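Local coordinates for iron-chelator utilization protein (Thermobifida fusca TM51, PDB 4YHB), which binds FAD and, as a member of the siderophore-interacting protein family, probably reduces ferric siderophores so that their iron is released, at residues Met32-Leu37 and Val91-Ala96; Cys76-Phe79 and Gly83-Tyr86; Ile103-His108 and Arg115-Ala120; Pro153-Arg158 and Phe222-Gly227. One frame throughout, in Å; residues are numbered along the deposited sequence.

Contact 1 of 4, residues Met32-Leu37 and Val91-Ala96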
loop_
_atom_site.group_PDB
_atom_site.type_symbol
_atom_site.label_atom_id
_atom_site.label_comp_id
_atom_site.label_asym_id
_atom_site.label_seq_id
_atom_site.Cartn_x
_atom_site.Cartn_y
_atom_site.Cartn_z
ATOM N N MET A 32 -6.345 -10.323 -6.329
ATOM C CA MET A 32 -6.070 -9.741 -5.021
ATOM C C MET A 32 -6.657 -10.582 -3.897
ATOM O O MET A 32 -7.810 -11.017 -3.962
ATOM C CB MET A 32 -6.609 -8.309 -4.920
ATOM C CG MET A 32 -6.039 -7.601 -3.691
ATOM S SD MET A 32 -5.735 -5.849 -3.876
ATOM C CE MET A 32 -4.675 -5.797 -5.316
ATOM N N VAL A 33 -5.855 -10.803 -2.863
ATOM C CA VAL A 33 -6.294 -11.599 -1.735
ATOM C C VAL A 33 -6.115 -10.792 -0.452
ATOM O O VAL A 33 -5.081 -10.148 -0.239
ATOM C CB VAL A 33 -5.541 -12.946 -1.668
ATOM C CG1 VAL A 33 -4.044 -12.741 -1.417
ATOM C CG2 VAL A 33 -6.145 -13.826 -0.597
ATOM N N ARG A 34 -7.162 -10.800 0.370
ATOM C CA ARG A 34 -7.211 -10.031 1.599
ATOM C C ARG A 34 -7.017 -11.006 2.738
ATOM O O ARG A 34 -7.743 -12.000 2.846
ATOM C CB ARG A 34 -8.543 -9.278 1.710
ATOM C CG ARG A 34 -8.741 -8.523 3.006
ATOM C CD ARG A 34 -9.887 -7.531 2.901
ATOM N NE ARG A 34 -9.566 -6.465 1.956
ATOM C CZ ARG A 34 -10.441 -5.584 1.488
ATOM N NH1 ARG A 34 -11.716 -5.639 1.857
ATOM N NH2 ARG A 34 -10.039 -4.653 0.638
ATOM N N VAL A 35 -6.006 -10.734 3.563
ATOM C CA VAL A 35 -5.569 -11.663 4.591
ATOM C C VAL A 35 -5.659 -10.979 5.950
ATOM O O VAL A 35 -5.178 -9.850 6.101
ATOM C CB VAL A 35 -4.116 -12.126 4.314
ATOM C CG1 VAL A 35 -3.587 -13.009 5.441
ATOM C CG2 VAL A 35 -4.028 -12.838 2.960
ATOM N N ASP A 36 -6.287 -11.636 6.928
ATOM C CA ASP A 36 -6.249 -11.135 8.306
ATOM C C ASP A 36 -5.205 -11.911 9.106
ATOM O O ASP A 36 -5.257 -13.145 9.131
ATOM C CB ASP A 36 -7.616 -11.262 8.993
ATOM C CG ASP A 36 -8.705 -10.423 8.331
ATOM O OD1 ASP A 36 -8.391 -9.376 7.717
ATOM O OD2 ASP A 36 -9.894 -10.818 8.435
ATOM N N LEU A 37 -4.276 -11.189 9.747
ATOM C CA LEU A 37 -3.210 -11.783 10.561
ATOM C C LEU A 37 -3.476 -11.510 12.042
ATOM O O LEU A 37 -3.843 -10.398 12.407
ATOM C CB LEU A 37 -1.838 -11.213 10.173
ATOM C CG LEU A 37 -1.402 -11.406 8.711
ATOM C CD1 LEU A 37 -0.227 -10.491 8.370
ATOM C CD2 LEU A 37 -1.003 -12.853 8.523
ATOM N N VAL A 91 -0.803 -1.543 5.713
ATOM C CA VAL A 91 -1.838 -1.858 6.686
ATOM C C VAL A 91 -3.183 -1.479 6.080
ATOM O O VAL A 91 -3.585 -0.322 6.149
ATOM C CB VAL A 91 -1.614 -1.102 8.023
ATOM C CG1 VAL A 91 -2.735 -1.428 9.021
ATOM C CG2 VAL A 91 -0.263 -1.459 8.591
ATOM N N ARG A 92 -3.856 -2.441 5.454
ATOM C CA ARG A 92 -5.156 -2.182 4.834
ATOM C C ARG A 92 -6.199 -1.806 5.879
ATOM O O ARG A 92 -6.987 -0.895 5.673
ATOM C CB ARG A 92 -5.633 -3.401 4.036
ATOM C CG ARG A 92 -6.988 -3.200 3.327
ATOM C CD ARG A 92 -6.962 -2.036 2.335
ATOM N NE ARG A 92 -8.295 -1.778 1.772
ATOM C CZ ARG A 92 -9.238 -1.092 2.410
ATOM N NH1 ARG A 92 -9.001 -0.621 3.625
ATOM N NH2 ARG A 92 -10.420 -0.898 1.850
ATOM N N ARG A 93 -6.206 -2.533 6.990
ATOM C CA ARG A 93 -6.996 -2.180 8.162
ATOM C C ARG A 93 -6.311 -2.748 9.391
ATOM O O ARG A 93 -5.642 -3.788 9.327
ATOM C CB ARG A 93 -8.438 -2.720 8.095
ATOM C CG ARG A 93 -9.319 -2.195 6.948
ATOM C CD ARG A 93 -10.802 -2.534 7.161
ATOM N NE ARG A 93 -11.624 -2.107 6.030
ATOM C CZ ARG A 93 -12.288 -2.935 5.230
ATOM N NH1 ARG A 93 -12.251 -4.247 5.443
ATOM N NH2 ARG A 93 -13.008 -2.449 4.223
ATOM N N PHE A 94 -6.476 -2.065 10.513
ATOM C CA PHE A 94 -6.057 -2.629 11.782
ATOM C C PHE A 94 -7.179 -2.480 12.790
ATOM O O PHE A 94 -7.629 -1.370 13.067
ATOM C CB PHE A 94 -4.794 -1.960 12.312
ATOM C CG PHE A 94 -4.448 -2.387 13.708
ATOM C CD1 PHE A 94 -4.327 -3.731 14.019
ATOM C CD2 PHE A 94 -4.260 -1.457 14.710
ATOM C CE1 PHE A 94 -4.015 -4.145 15.309
ATOM C CE2 PHE A 94 -3.942 -1.867 16.001
ATOM C CZ PHE A 94 -3.826 -3.214 16.297
ATOM N N ASP A 95 -7.622 -3.601 13.336
ATOM C CA ASP A 95 -8.726 -3.603 14.287
ATOM C C ASP A 95 -8.188 -4.014 15.653
ATOM O O ASP A 95 -7.913 -5.191 15.886
ATOM C CB ASP A 95 -9.828 -4.551 13.809
ATOM C CG ASP A 95 -11.127 -4.401 14.600
ATOM O OD1 ASP A 95 -11.094 -3.888 15.739
ATOM O OD2 ASP A 95 -12.185 -4.811 14.075
ATOM N N ALA A 96 -8.029 -3.040 16.545
ATOM C CA ALA A 96 -7.384 -3.280 17.834
ATOM C C ALA A 96 -8.212 -4.171 18.755
ATOM O O ALA A 96 -7.650 -4.923 19.553
ATOM C CB ALA A 96 -7.072 -1.948 18.534
HETATM O O HOH W 1 -11.588 -2.566 -0.304
HETATM O O HOH W 2 -14.024 -3.968 1.853
#

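Contact 2 of 4, residues Cys76-Phe79 and Gly83-Tyr86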
loop_
_atom_site.group_PDB
_atom_site.type_symbol
_atom_site.label_atom_id
_atom_site.label_comp_id
_atom_site.label_asym_id
_atom_site.label_seq_id
_atom_site.Cartn_x
_atom_site.Cartn_y
_atom_site.Cartn_z
ATOM N N CYS A 76 16.236 -3.013 13.520
ATOM C CA CYS A 76 16.350 -4.343 12.939
ATOM C C CYS A 76 17.808 -4.612 12.604
ATOM O O CYS A 76 18.439 -3.812 11.917
ATOM C CB CYS A 76 15.483 -4.472 11.684
ATOM S SG CYS A 76 15.577 -6.133 10.984
ATOM N N LEU A 77 18.339 -5.731 13.093
ATOM C CA LEU A 77 19.755 -6.065 12.920
ATOM C C LEU A 77 20.078 -6.933 11.703
ATOM O O LEU A 77 21.247 -7.053 11.317
ATOM C CB LEU A 77 20.287 -6.802 14.157
ATOM C CG LEU A 77 20.352 -6.074 15.499
ATOM C CD1 LEU A 77 21.204 -6.883 16.449
ATOM C CD2 LEU A 77 20.886 -4.661 15.329
ATOM N N ASN A 78 19.077 -7.577 11.117
ATOM C CA ASN A 78 19.401 -8.592 10.124
ATOM C C ASN A 78 18.765 -8.387 8.757
ATOM O O ASN A 78 18.474 -9.355 8.059
ATOM C CB ASN A 78 19.035 -9.972 10.654
ATOM C CG ASN A 78 17.545 -10.141 10.869
ATOM O OD1 ASN A 78 16.812 -9.166 11.063
ATOM N ND2 ASN A 78 17.089 -11.385 10.845
ATOM N N PHE A 79 18.582 -7.127 8.374
ATOM C CA PHE A 79 18.150 -6.788 7.017
ATOM C C PHE A 79 19.087 -7.409 5.987
ATOM O O PHE A 79 18.651 -7.795 4.909
ATOM C CB PHE A 79 18.116 -5.268 6.808
ATOM C CG PHE A 79 16.876 -4.591 7.329
ATOM C CD1 PHE A 79 15.613 -5.093 7.047
ATOM C CD2 PHE A 79 16.979 -3.430 8.078
ATOM C CE1 PHE A 79 14.470 -4.448 7.518
ATOM C CE2 PHE A 79 15.853 -2.781 8.549
ATOM C CZ PHE A 79 14.595 -3.290 8.272
ATOM N N GLY A 83 19.276 -15.261 3.279
ATOM C CA GLY A 83 18.018 -15.986 3.362
ATOM C C GLY A 83 16.783 -15.158 3.701
ATOM O O GLY A 83 15.664 -15.677 3.671
ATOM N N VAL A 84 16.959 -13.883 4.037
ATOM C CA VAL A 84 15.803 -13.071 4.412
ATOM C C VAL A 84 14.979 -12.712 3.179
ATOM O O VAL A 84 15.513 -12.432 2.109
ATOM C CB VAL A 84 16.201 -11.771 5.145
ATOM C CG1 VAL A 84 16.910 -12.098 6.465
ATOM C CG2 VAL A 84 17.078 -10.900 4.263
ATOM N N ILE A 85 13.666 -12.735 3.344
ATOM C CA ILE A 85 12.752 -12.311 2.292
ATOM C C ILE A 85 11.745 -11.374 2.903
ATOM O O ILE A 85 10.751 -11.823 3.457
ATOM C CB ILE A 85 12.008 -13.492 1.645
ATOM C CG1 ILE A 85 13.000 -14.548 1.152
ATOM C CG2 ILE A 85 11.116 -12.987 0.470
ATOM C CD1 ILE A 85 12.352 -15.835 0.682
ATOM N N TYR A 86 12.014 -10.074 2.846
ATOM C CA TYR A 86 11.085 -9.123 3.422
ATOM C C TYR A 86 10.613 -8.168 2.331
ATOM O O TYR A 86 11.355 -7.881 1.388
ATOM C CB TYR A 86 11.716 -8.366 4.607
ATOM C CG TYR A 86 12.924 -7.524 4.254
ATOM C CD1 TYR A 86 12.778 -6.230 3.786
ATOM C CD2 TYR A 86 14.216 -8.030 4.396
ATOM C CE1 TYR A 86 13.878 -5.458 3.455
ATOM C CE2 TYR A 86 15.325 -7.264 4.058
ATOM C CZ TYR A 86 15.146 -5.982 3.588
ATOM O OH TYR A 86 16.237 -5.207 3.258
HETATM O O HOH W 3 18.672 -6.019 2.458
#

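Contact 3 of 4, residues Ile103-His108 and Arg115-Ala120. With FAD (flavin-adenine dinucleotide), chain C.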
loop_
_atom_site.group_PDB
_atom_site.type_symbol
_atom_site.label_atom_id
_atom_site.label_comp_id
_atom_site.label_asym_id
_atom_site.label_seq_id
_atom_site.Cartn_x
_atom_site.Cartn_y
_atom_site.Cartn_z
ATOM N N ILE A 103 -4.139 -7.257 5.509
ATOM C CA ILE A 103 -3.232 -6.925 4.418
ATOM C C ILE A 103 -3.821 -7.372 3.090
ATOM O O ILE A 103 -4.248 -8.530 2.953
ATOM C CB ILE A 103 -1.864 -7.614 4.565
ATOM C CG1 ILE A 103 -1.296 -7.448 5.978
ATOM C CG2 ILE A 103 -0.899 -7.141 3.447
ATOM C CD1 ILE A 103 -0.563 -6.186 6.222
ATOM N N ASP A 104 -3.826 -6.467 2.113
ATOM C CA ASP A 104 -4.226 -6.809 0.749
ATOM C C ASP A 104 -3.002 -7.101 -0.125
ATOM O O ASP A 104 -2.163 -6.216 -0.337
ATOM C CB ASP A 104 -5.038 -5.658 0.131
ATOM C CG ASP A 104 -6.467 -5.621 0.618
ATOM O OD1 ASP A 104 -6.821 -6.466 1.454
ATOM O OD2 ASP A 104 -7.245 -4.750 0.162
ATOM N N PHE A 105 -2.910 -8.325 -0.646
ATOM C CA PHE A 105 -1.785 -8.744 -1.487
ATOM C C PHE A 105 -2.172 -8.783 -2.963
ATOM O O PHE A 105 -3.178 -9.407 -3.317
ATOM C CB PHE A 105 -1.300 -10.154 -1.139
ATOM C CG PHE A 105 -0.700 -10.304 0.223
ATOM C CD1 PHE A 105 -1.504 -10.392 1.342
ATOM C CD2 PHE A 105 0.676 -10.450 0.367
ATOM C CE1 PHE A 105 -0.936 -10.572 2.615
ATOM C CE2 PHE A 105 1.252 -10.626 1.627
ATOM C CZ PHE A 105 0.446 -10.688 2.751
ATOM N N VAL A 106 -1.351 -8.191 -3.825
ATOM C CA VAL A 106 -1.479 -8.487 -5.252
ATOM C C VAL A 106 -0.995 -9.910 -5.476
ATOM O O VAL A 106 0.075 -10.289 -5.003
ATOM C CB VAL A 106 -0.665 -7.545 -6.149
ATOM C CG1 VAL A 106 -0.724 -8.038 -7.631
ATOM C CG2 VAL A 106 -1.177 -6.124 -6.042
ATOM N N VAL A 107 -1.787 -10.707 -6.181
ATOM C CA VAL A 107 -1.369 -12.066 -6.502
ATOM C C VAL A 107 -0.728 -12.011 -7.875
ATOM O O VAL A 107 -1.393 -11.664 -8.841
ATOM C CB VAL A 107 -2.565 -13.046 -6.475
ATOM C CG1 VAL A 107 -2.110 -14.478 -6.725
ATOM C CG2 VAL A 107 -3.311 -12.926 -5.143
ATOM N N HIS A 108 0.574 -12.281 -7.940
ATOM C CA HIS A 108 1.321 -12.300 -9.197
ATOM C C HIS A 108 2.419 -13.364 -9.080
ATOM O O HIS A 108 2.715 -13.845 -7.979
ATOM C CB HIS A 108 1.926 -10.917 -9.511
ATOM C CG HIS A 108 3.004 -10.506 -8.552
ATOM N ND1 HIS A 108 4.345 -10.670 -8.822
ATOM C CD2 HIS A 108 2.935 -9.974 -7.305
ATOM C CE1 HIS A 108 5.058 -10.245 -7.789
ATOM N NE2 HIS A 108 4.227 -9.820 -6.853
ATOM N N ARG A 115 3.855 -14.862 -4.912
ATOM C CA ARG A 115 3.646 -16.305 -4.973
ATOM C C ARG A 115 3.119 -16.855 -3.648
ATOM O O ARG A 115 2.318 -17.789 -3.644
ATOM C CB ARG A 115 4.941 -17.014 -5.394
ATOM C CG ARG A 115 5.223 -16.874 -6.894
ATOM C CD ARG A 115 6.380 -17.764 -7.365
ATOM N NE ARG A 115 7.667 -17.343 -6.818
ATOM C CZ ARG A 115 8.566 -16.603 -7.470
ATOM N NH1 ARG A 115 8.335 -16.190 -8.716
ATOM N NH2 ARG A 115 9.705 -16.279 -6.873
ATOM N N TRP A 116 3.538 -16.262 -2.533
ATOM C CA TRP A 116 3.021 -16.643 -1.212
ATOM C C TRP A 116 1.528 -16.327 -1.109
ATOM O O TRP A 116 0.744 -17.122 -0.576
ATOM C CB TRP A 116 3.790 -15.920 -0.086
ATOM C CG TRP A 116 3.272 -16.241 1.300
ATOM C CD1 TRP A 116 3.754 -17.188 2.161
ATOM C CD2 TRP A 116 2.159 -15.625 1.969
ATOM N NE1 TRP A 116 3.017 -17.193 3.321
ATOM C CE2 TRP A 116 2.026 -16.246 3.224
ATOM C CE3 TRP A 116 1.271 -14.594 1.631
ATOM C CZ2 TRP A 116 1.043 -15.882 4.138
ATOM C CZ3 TRP A 116 0.285 -14.243 2.536
ATOM C CH2 TRP A 116 0.187 -14.880 3.783
ATOM N N ALA A 117 1.139 -15.154 -1.610
ATOM C CA ALA A 117 -0.261 -14.732 -1.590
ATOM C C ALA A 117 -1.179 -15.729 -2.301
ATOM O O ALA A 117 -2.331 -15.921 -1.897
ATOM C CB ALA A 117 -0.412 -13.345 -2.237
ATOM N N ALA A 118 -0.682 -16.320 -3.385
ATOM C CA ALA A 118 -1.490 -17.220 -4.216
ATOM C C ALA A 118 -1.925 -18.463 -3.446
ATOM O O ALA A 118 -2.944 -19.071 -3.769
ATOM C CB ALA A 118 -0.719 -17.623 -5.464
ATOM N N THR A 119 -1.157 -18.831 -2.421
ATOM C CA THR A 119 -1.449 -20.039 -1.648
ATOM C C THR A 119 -1.732 -19.739 -0.180
ATOM O O THR A 119 -1.741 -20.641 0.647
ATOM C CB THR A 119 -0.282 -21.046 -1.721
ATOM O OG1 THR A 119 0.868 -20.511 -1.058
ATOM C CG2 THR A 119 0.070 -21.353 -3.177
ATOM N N ALA A 120 -1.961 -18.468 0.136
ATOM C CA ALA A 120 -2.200 -18.056 1.511
ATOM C C ALA A 120 -3.401 -18.784 2.105
ATOM O O ALA A 120 -4.458 -18.859 1.491
ATOM C CB ALA A 120 -2.402 -16.549 1.585
HETATM P PA FAD C . 9.805 -8.927 -5.755
HETATM O O1A FAD C . 10.827 -10.007 -5.372
HETATM O O2A FAD C . 10.046 -7.589 -4.960
HETATM O O5B FAD C . 10.049 -8.545 -7.301
HETATM C C5B FAD C . 10.271 -9.532 -8.242
HETATM C C4B FAD C . 9.822 -9.027 -9.627
HETATM O O4B FAD C . 8.431 -8.876 -9.707
HETATM C C3B FAD C . 10.408 -7.726 -9.982
HETATM O O3B FAD C . 10.705 -7.790 -11.339
HETATM C C2B FAD C . 9.363 -6.788 -9.739
HETATM O O2B FAD C . 9.375 -5.662 -10.609
HETATM C C1B FAD C . 8.138 -7.553 -10.015
HETATM N N9A FAD C . 6.968 -7.156 -9.243
HETATM C C8A FAD C . 6.937 -6.795 -7.942
HETATM N N7A FAD C . 5.670 -6.522 -7.601
HETATM C C5A FAD C . 4.888 -6.751 -8.682
HETATM C C6A FAD C . 3.520 -6.646 -8.933
HETATM N N6A FAD C . 2.639 -6.241 -7.894
HETATM N N1A FAD C . 3.044 -6.943 -10.154
HETATM C C2A FAD C . 3.874 -7.338 -11.144
HETATM N N3A FAD C . 5.190 -7.449 -10.937
HETATM C C4A FAD C . 5.712 -7.147 -9.727
HETATM N N1 FAD C . 1.945 -4.476 -2.662
HETATM C C2 FAD C . 0.783 -5.099 -2.456
HETATM O O2 FAD C . 0.458 -6.033 -3.173
HETATM N N3 FAD C . -0.012 -4.666 -1.429
HETATM C C4 FAD C . 0.348 -3.638 -0.632
HETATM O O4 FAD C . -0.403 -3.305 0.275
HETATM C C4X FAD C . 1.552 -2.962 -0.831
HETATM N N5 FAD C . 1.969 -1.899 -0.052
HETATM C C5X FAD C . 3.161 -1.307 -0.295
HETATM C C6 FAD C . 3.590 -0.236 0.497
HETATM C C7 FAD C . 4.688 0.319 0.284
HETATM C C7M FAD C . 5.048 1.486 1.222
HETATM C C8 FAD C . 5.517 0.025 -0.592
HETATM C C8M FAD C . 6.822 0.737 -0.817
HETATM C C9 FAD C . 5.254 -1.004 -1.455
HETATM C C9A FAD C . 3.977 -1.843 -1.413
HETATM N N10 FAD C . 3.551 -2.854 -2.153
HETATM C C10 FAD C . 2.356 -3.432 -1.897
HETATM C "C1'" FAD C . 4.385 -3.343 -3.272
HETATM C "C2'" FAD C . 5.227 -4.524 -2.900
HETATM O "O2'" FAD C . 6.087 -4.175 -1.889
HETATM C "C3'" FAD C . 6.005 -4.988 -4.181
HETATM O "O3'" FAD C . 5.055 -5.248 -5.166
HETATM C "C4'" FAD C . 6.980 -6.115 -3.971
HETATM O "O4'" FAD C . 7.911 -6.115 -4.968
HETATM C "C5'" FAD C . 6.319 -7.503 -3.973
HETATM O "O5'" FAD C . 7.145 -8.508 -3.436
HETATM P P FAD C . 7.486 -9.720 -4.392
HETATM O O1P FAD C . 8.433 -10.568 -3.515
HETATM O O2P FAD C . 6.104 -10.202 -4.911
HETATM O O3P FAD C . 8.365 -9.627 -5.702
#

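Contact 4 of 4, residues Pro153-Arg158 and Phe222-Gly227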
loop_
_atom_site.group_PDB
_atom_site.type_symbol
_atom_site.label_atom_id
_atom_site.label_comp_id
_atom_site.label_asym_id
_atom_site.label_seq_id
_atom_site.Cartn_x
_atom_site.Cartn_y
_atom_site.Cartn_z
ATOM N N PRO A 153 -4.514 -0.571 -1.926
ATOM C CA PRO A 153 -4.892 -0.715 -0.507
ATOM C C PRO A 153 -4.816 0.578 0.299
ATOM O O PRO A 153 -5.753 0.883 1.054
ATOM C CB PRO A 153 -3.876 -1.735 0.023
ATOM C CG PRO A 153 -3.580 -2.599 -1.188
ATOM C CD PRO A 153 -3.561 -1.621 -2.343
ATOM N N ALA A 154 -3.714 1.312 0.159
ATOM C CA ALA A 154 -3.564 2.579 0.854
ATOM C C ALA A 154 -4.606 3.587 0.367
ATOM O O ALA A 154 -5.234 4.252 1.181
ATOM C CB ALA A 154 -2.152 3.132 0.665
ATOM N N ALA A 155 -4.781 3.703 -0.951
ATOM C CA ALA A 155 -5.772 4.636 -1.505
ATOM C C ALA A 155 -7.192 4.316 -1.031
ATOM O O ALA A 155 -7.949 5.221 -0.664
ATOM C CB ALA A 155 -5.717 4.640 -3.043
ATOM N N ALA A 156 -7.545 3.032 -1.028
ATOM C CA ALA A 156 -8.876 2.614 -0.603
ATOM C C ALA A 156 -9.078 2.878 0.889
ATOM O O ALA A 156 -10.162 3.308 1.310
ATOM C CB ALA A 156 -9.107 1.140 -0.920
ATOM N N ARG A 157 -8.036 2.635 1.685
ATOM C CA ARG A 157 -8.117 2.920 3.115
ATOM C C ARG A 157 -8.352 4.407 3.343
ATOM O O ARG A 157 -9.157 4.789 4.181
ATOM C CB ARG A 157 -6.851 2.478 3.857
ATOM C CG ARG A 157 -6.879 2.900 5.322
ATOM C CD ARG A 157 -5.749 2.302 6.134
ATOM N NE ARG A 157 -5.720 2.877 7.486
ATOM C CZ ARG A 157 -4.801 2.590 8.402
ATOM N NH1 ARG A 157 -3.841 1.722 8.112
ATOM N NH2 ARG A 157 -4.843 3.167 9.608
ATOM N N ARG A 158 -7.639 5.237 2.588
ATOM C CA ARG A 158 -7.812 6.686 2.635
ATOM C C ARG A 158 -9.253 7.087 2.313
ATOM O O ARG A 158 -9.901 7.802 3.081
ATOM C CB ARG A 158 -6.847 7.359 1.664
ATOM C CG ARG A 158 -7.012 8.868 1.523
ATOM C CD ARG A 158 -6.868 9.518 2.869
ATOM N NE ARG A 158 -6.065 10.736 2.830
ATOM C CZ ARG A 158 -5.969 11.562 3.865
ATOM N NH1 ARG A 158 -6.629 11.276 4.981
ATOM N NH2 ARG A 158 -5.216 12.653 3.793
ATOM N N PHE A 222 -5.300 18.086 -2.304
ATOM C CA PHE A 222 -4.124 17.252 -2.096
ATOM C C PHE A 222 -4.089 16.098 -3.100
ATOM O O PHE A 222 -5.075 15.378 -3.265
ATOM C CB PHE A 222 -4.075 16.717 -0.673
ATOM C CG PHE A 222 -2.734 16.140 -0.304
ATOM C CD1 PHE A 222 -2.452 14.801 -0.545
ATOM C CD2 PHE A 222 -1.746 16.942 0.245
ATOM C CE1 PHE A 222 -1.209 14.268 -0.219
ATOM C CE2 PHE A 222 -0.501 16.421 0.572
ATOM C CZ PHE A 222 -0.231 15.085 0.341
ATOM N N VAL A 223 -2.955 15.951 -3.779
ATOM C CA VAL A 223 -2.781 14.912 -4.792
ATOM C C VAL A 223 -1.892 13.801 -4.246
ATOM O O VAL A 223 -0.787 14.061 -3.773
ATOM C CB VAL A 223 -2.157 15.468 -6.083
ATOM C CG1 VAL A 223 -2.037 14.361 -7.134
ATOM C CG2 VAL A 223 -2.979 16.642 -6.617
ATOM N N TRP A 224 -2.378 12.565 -4.292
ATOM C CA TRP A 224 -1.585 11.429 -3.809
ATOM C C TRP A 224 -1.514 10.373 -4.897
ATOM O O TRP A 224 -2.544 9.954 -5.428
ATOM C CB TRP A 224 -2.180 10.829 -2.532
ATOM C CG TRP A 224 -1.296 9.759 -1.880
ATOM C CD1 TRP A 224 -0.373 9.954 -0.893
ATOM C CD2 TRP A 224 -1.273 8.347 -2.174
ATOM N NE1 TRP A 224 0.224 8.758 -0.549
ATOM C CE2 TRP A 224 -0.306 7.757 -1.320
ATOM C CE3 TRP A 224 -1.966 7.527 -3.075
ATOM C CZ2 TRP A 224 -0.023 6.387 -1.337
ATOM C CZ3 TRP A 224 -1.680 6.151 -3.094
ATOM C CH2 TRP A 224 -0.716 5.601 -2.223
ATOM N N ALA A 225 -0.303 9.954 -5.242
ATOM C CA ALA A 225 -0.132 8.929 -6.266
ATOM C C ALA A 225 0.845 7.870 -5.768
ATOM O O ALA A 225 1.875 8.197 -5.174
ATOM C CB ALA A 225 0.354 9.537 -7.570
ATOM N N GLY A 226 0.513 6.605 -6.014
ATOM C CA GLY A 226 1.368 5.496 -5.633
ATOM C C GLY A 226 1.300 4.437 -6.718
ATOM O O GLY A 226 0.282 4.268 -7.373
ATOM N N GLY A 227 2.386 3.718 -6.918
ATOM C CA GLY A 227 2.412 2.701 -7.948
ATOM C C GLY A 227 3.812 2.502 -8.480
ATOM O O GLY A 227 4.787 2.682 -7.745
#

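Contact 1 of 4, residues Met32-Leu37 and Val91-Ala96
Arg34 brings its guanidinium group up to those of Arg92 and Arg93, and these three side chains make the whole contact. The Arg34 chain runs extended through its first two torsions and bends at the third (chi3 -66°), which turns its end toward the other two. NH2 of Arg34 lies 3.5 Å from NE of Arg92, while its NH1 stands 3.9 Å from NH1 of Arg93. The planar groups are steeply inclined, by 74° for Arg92 and 70° for Arg93. Two waters at the edge of the Arg34 guanidinium, in its plane, join the arginines: one accepts from Arg34 NH2 (2.8 Å) and Arg92 NH2, the other from Arg34 NH1 and Arg93 NH2. Asp104, salt-bridged to Arg34 NE, and Glu160, bound to NH2 of both Arg92 and Arg93, probably offset much of the like charge. Arg92 and Arg93 both face Thr102 in a classic beta bulge, consistent with their both pointing toward Arg34. Strand 100-106 separates strands 32-38 and 86-95 in the antiparallel barrel, and helix 152-161 packs against Arg92.

Contact 2 of 4, residues Cys76-Phe79 and Gly83-Tyr86
Asn78 meets Val84 through its backbone, its carbonyl O lying 3.5 Å from Val84 CG1. Its amide is engaged elsewhere, with OD1 accepting from Val70 N and ND2 donating to Leu68 O, which ties this loop to the preceding chain. At Phe79 the next carbonyl O packs on the other methyl, 3.5 Å from Val84 CG2, so the valine fork spans two successive peptide oxygens. The Phe79 ring, with Cys76 SG over the centre of one face, brings CD1 over one face of Tyr86, 3.6 Å from Tyr86 CZ and displaced toward the rim. A chi1 of 62° turns that tyrosine face to Phe79. The two planes are 53° apart, an oblique aromatic pair. Trp57 of barrel strand 53-57 meets the Tyr86 ring, so the loop between strands 75-76 and 86-95 lies on the barrel. A water donates to Phe79 O (3.0 Å) and also hydrogen-bonds Tyr86 OH at 2.7 Å. With no direct hydrogen bond across, the loop ends are joined by van der Waals contact and this single water bridge.

Contact 3 of 4, residues Ile103-His108 and Arg115-Ala120
In the FAD-binding barrel, the end of strand 100-106 packs on helix 112-118, Phe105 against Trp116 and Ala117, while its other side holds the cofactor. Trp116 CZ3 lies over one face of the Phe105 ring, 3.6 Å from CZ and off centre, with the two ring planes inclined by 41°. Ala117 CB fits against Phe105 CB at 3.5 Å, and Val107 CG1 reaches Ala118 CB at 3.7 Å. On the cofactor side, the flavin N3 donates to Asp104 O (2.9 Å) and its O2 accepts from Val106 N at 166°. His108, its CG turned between backbone N and carbonyl carbon (chi1 67°), faces the adenine, with FAD C5A 3.6 Å above the plane of the His108 ring, toward its rim. NE2 makes a weak bond to the phosphate oxygen O2P (2.7 Å), and Asn110 N bonds to ND1, fixing the ring's rotation. The backbone thus matches the donor and acceptor of the flavin's pyrimidine edge, whereas no hydrogen bond crosses to the helix, where the contact is mainly apolar.

Contact 4 of 4, residues Pro153-Arg158 and Phe222-Gly227
Trp224 projects from strand 221-226 toward Ala154 and Ala155 of helix 152-161. From CB, CG lies anti to the backbone N (chi1 -172°), sending the indole off the strand toward the helix. The first ring atoms lie too far back to touch the helix. The Trp224 side chain also touches Leu145 of strand 142-147 and Glu251 and Tyr255 of strand 250-256, and Phe50 meets the indole edge-to-face. The sheet is the five-stranded parallel one of the NAD-ferredoxin-type domain, strand order 3-2-1-4-5, in which helix 152-161 forms the beta-alpha-beta crossover from strand 142-147 to its neighbour 167-174. Farther along the six-membered ring, CZ3 comes to 4.3 Å from Ala155 CB, which approaches the ring obliquely. CH2 at the far end lies 4.1 Å from Ala154 CB, again an oblique approach, and 4.0 Å from CA of Gly226, two residues on in the same strand. One residue before Ala154, Pro153 touches the FAD.

Contacts 1 and 3 share the antiparallel barrel, where Arg34 NE of contact 1 makes a 2.8 Å salt bridge to Asp104 OD1 of contact 3, a residue that also binds the flavin. Contact 4 belongs to the other domain, yet it meets both: Val91 O probably accepts a hydrogen bond from Arg157 NH1 (2.8 Å), and Pro153 CG packs on Asp104 CB at 3.6 Å. The domain interface therefore runs beside the flavin, and the side chain of Arg92 lies about 6 Å from the FAD. Contact 2 stands apart at the surface, its nearest atoms about 8 Å from those of contact 3. The side chain of Tyr86 is about 9 Å from the FAD, and the side chain of Phe79 about 9 Å from the zinc ion.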